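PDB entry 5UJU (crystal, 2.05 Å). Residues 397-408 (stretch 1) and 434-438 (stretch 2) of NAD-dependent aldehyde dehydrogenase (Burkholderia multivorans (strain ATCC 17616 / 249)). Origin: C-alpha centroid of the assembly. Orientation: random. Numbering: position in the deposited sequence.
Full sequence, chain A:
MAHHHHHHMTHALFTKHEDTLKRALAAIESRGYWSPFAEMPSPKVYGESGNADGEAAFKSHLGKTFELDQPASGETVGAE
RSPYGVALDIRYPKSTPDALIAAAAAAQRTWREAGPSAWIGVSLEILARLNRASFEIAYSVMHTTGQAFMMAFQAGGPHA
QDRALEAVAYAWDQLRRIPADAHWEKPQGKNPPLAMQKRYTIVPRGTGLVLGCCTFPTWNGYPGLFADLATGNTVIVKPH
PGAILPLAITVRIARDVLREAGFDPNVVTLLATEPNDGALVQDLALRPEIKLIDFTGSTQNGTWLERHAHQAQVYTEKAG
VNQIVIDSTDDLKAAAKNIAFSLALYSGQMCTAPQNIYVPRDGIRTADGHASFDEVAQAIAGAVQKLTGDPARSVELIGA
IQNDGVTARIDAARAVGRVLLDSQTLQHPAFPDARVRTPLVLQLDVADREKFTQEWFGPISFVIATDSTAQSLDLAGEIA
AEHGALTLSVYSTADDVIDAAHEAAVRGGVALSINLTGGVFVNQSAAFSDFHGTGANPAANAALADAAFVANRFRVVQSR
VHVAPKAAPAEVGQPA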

# COMPACT_ATOMS: atom_id res chain seq x y z
N LEU A 397 21.89 -21.26 24.63
CA LEU A 397 20.78 -20.35 24.84
C LEU A 397 21.14 -18.91 24.48
O LEU A 397 20.40 -18.26 23.74
CB LEU A 397 20.31 -20.43 26.31
CG LEU A 397 19.33 -19.37 26.83
CD1 LEU A 397 18.07 -19.33 26.02
CD2 LEU A 397 18.98 -19.63 28.29
N ILE A 398 22.26 -18.41 24.98
CA ILE A 398 22.55 -16.99 24.80
C ILE A 398 23.32 -16.69 23.53
O ILE A 398 23.30 -15.54 23.06
CB ILE A 398 23.27 -16.41 26.04
CG1 ILE A 398 24.68 -17.00 26.17
CG2 ILE A 398 22.45 -16.72 27.31
CD1 ILE A 398 25.40 -16.54 27.44
N GLY A 399 23.98 -17.68 22.93
CA GLY A 399 24.71 -17.39 21.71
C GLY A 399 25.83 -16.41 21.97
O GLY A 399 26.34 -16.28 23.09
N ALA A 400 26.20 -15.66 20.93
CA ALA A 400 27.32 -14.75 21.01
C ALA A 400 26.86 -13.33 20.71
O ALA A 400 25.85 -13.11 20.04
CB ALA A 400 28.45 -15.16 20.04
N ILE A 401 27.62 -12.37 21.21
CA ILE A 401 27.33 -10.95 21.01
C ILE A 401 27.80 -10.54 19.62
O ILE A 401 28.95 -10.81 19.23
CB ILE A 401 28.01 -10.12 22.11
CG1 ILE A 401 27.49 -10.51 23.50
CG2 ILE A 401 27.82 -8.66 21.85
CD1 ILE A 401 26.04 -10.17 23.73
N GLN A 402 26.94 -9.85 18.86
CA GLN A 402 27.18 -9.70 17.43
C GLN A 402 28.39 -8.82 17.13
O GLN A 402 29.13 -9.07 16.17
CB GLN A 402 25.93 -9.16 16.73
CG GLN A 402 25.86 -9.46 15.21
CD GLN A 402 26.66 -8.50 14.35
OE1 GLN A 402 26.81 -7.32 14.68
NE2 GLN A 402 27.19 -9.00 13.23
N ASN A 403 28.62 -7.78 17.93
CA ASN A 403 29.68 -6.82 17.64
C ASN A 403 30.11 -6.14 18.93
O ASN A 403 29.42 -6.22 19.96
CB ASN A 403 29.24 -5.80 16.59
CG ASN A 403 28.00 -5.06 17.01
OD1 ASN A 403 28.04 -4.15 17.85
ND2 ASN A 403 26.86 -5.46 16.45
N ASP A 404 31.26 -5.47 18.87
CA ASP A 404 31.80 -4.84 20.07
C ASP A 404 31.01 -3.61 20.50
O ASP A 404 31.20 -3.15 21.64
CB ASP A 404 33.26 -4.44 19.82
CG ASP A 404 34.14 -5.62 19.52
OD1 ASP A 404 34.08 -6.62 20.27
OD2 ASP A 404 34.91 -5.55 18.52
N GLY A 405 30.10 -3.11 19.66
CA GLY A 405 29.28 -1.98 20.08
C GLY A 405 28.24 -2.37 21.11
O GLY A 405 27.84 -1.55 21.94
N VAL A 406 27.80 -3.63 21.09
CA VAL A 406 26.87 -4.10 22.12
C VAL A 406 27.58 -4.17 23.47
O VAL A 406 27.02 -3.80 24.50
CB VAL A 406 26.28 -5.47 21.72
CG1 VAL A 406 25.44 -6.05 22.86
CG2 VAL A 406 25.49 -5.36 20.43
N THR A 407 28.83 -4.63 23.47
CA THR A 407 29.63 -4.66 24.69
C THR A 407 29.77 -3.27 25.30
O THR A 407 29.70 -3.10 26.52
CB THR A 407 31.00 -5.26 24.39
OG1 THR A 407 30.84 -6.63 24.01
CG2 THR A 407 31.89 -5.19 25.62
N ALA A 408 29.97 -2.25 24.45
CA ALA A 408 30.09 -0.89 24.97
C ALA A 408 28.79 -0.41 25.59
O ALA A 408 28.79 0.27 26.63
CB ALA A 408 30.52 0.07 23.85
N ALA A 434 35.30 -16.65 21.27
CA ALA A 434 33.94 -16.17 21.13
C ALA A 434 33.67 -15.00 22.08
O ALA A 434 34.28 -14.89 23.15
CB ALA A 434 32.95 -17.29 21.41
N ARG A 435 32.78 -14.11 21.65
CA ARG A 435 32.35 -12.92 22.40
C ARG A 435 31.01 -13.26 23.06
O ARG A 435 29.97 -13.24 22.40
CB ARG A 435 32.24 -11.72 21.47
CG ARG A 435 31.92 -10.39 22.16
CD ARG A 435 31.46 -9.35 21.13
NE ARG A 435 32.51 -9.02 20.19
CZ ARG A 435 32.47 -9.28 18.88
NH1 ARG A 435 31.42 -9.88 18.34
NH2 ARG A 435 33.50 -8.95 18.11
N VAL A 436 31.04 -13.58 24.35
CA VAL A 436 29.85 -14.05 25.06
C VAL A 436 29.69 -13.19 26.31
O VAL A 436 30.64 -13.05 27.09
CB VAL A 436 29.96 -15.54 25.45
CG1 VAL A 436 28.66 -16.04 26.12
CG2 VAL A 436 30.31 -16.41 24.25
N ARG A 437 28.48 -12.65 26.51
CA ARG A 437 28.15 -11.81 27.66
C ARG A 437 26.77 -12.15 28.19
O ARG A 437 25.83 -12.32 27.41
CB ARG A 437 28.14 -10.32 27.28
CG ARG A 437 29.40 -9.77 26.66
CD ARG A 437 30.52 -9.75 27.67
NE ARG A 437 31.63 -8.90 27.25
CZ ARG A 437 32.69 -9.34 26.58
NH1 ARG A 437 32.77 -10.62 26.25
NH2 ARG A 437 33.66 -8.50 26.25
N THR A 438 26.63 -12.23 29.52
CA THR A 438 25.36 -12.55 30.16
C THR A 438 24.50 -11.30 30.30
O THR A 438 25.01 -10.18 30.20
CB THR A 438 25.59 -13.20 31.53
OG1 THR A 438 26.28 -12.29 32.40
CG2 THR A 438 26.41 -14.47 31.37
O HOH W 1 26.56 -13.83 24.64

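Arg435 ties itself to the neighbouring stretch from both ends: its carbonyl oxygen accepts a hydrogen bond from Ile401 N (2.8 Å between Ile401 N and Arg435 O), while its side chain returns one from Arg435 NH1 to Ile401 O, also at 2.8 Å. A single residue thus satisfies both backbone polar groups of Ile401. The guanidinium, held with Ile401 O near its plane and Asn403 CA and Asp404 N over one face, also reaches Asp404, just after the N-cap residue Asn403, and forms a salt bridge, with Asp404 OD1 2.9 Å from Arg435 NE; a second, weak hydrogen bond runs from Arg435 NH2 to the same oxygen at 3.2 Å. Asn403 caps the helix that follows, its OD1 accepting weak bonds from the amides of Gly405 and Val406.

The backbones approach to 4.8 Å between Ala400 CA and Val436 CA, and a water bridges them, donating to Gly399 O and accepting from Arg437 N, each 2.9 Å from the water oxygen. Gly399 leaves the preceding helix with positive phi. Apolar contacts add to these bonds: Ile398 CD1 lies 3.6 Å from Val436 CG1, and Ile401 packs on the aliphatic parts of both arginines, its CB 3.7 Å from Arg435 CD and its CG1 3.8 Å from Arg437 CG. Thr407 OG1 lies over one face of the Arg437 guanidinium, yet this buried hydroxyl has no hydrogen-bonding partner in the model.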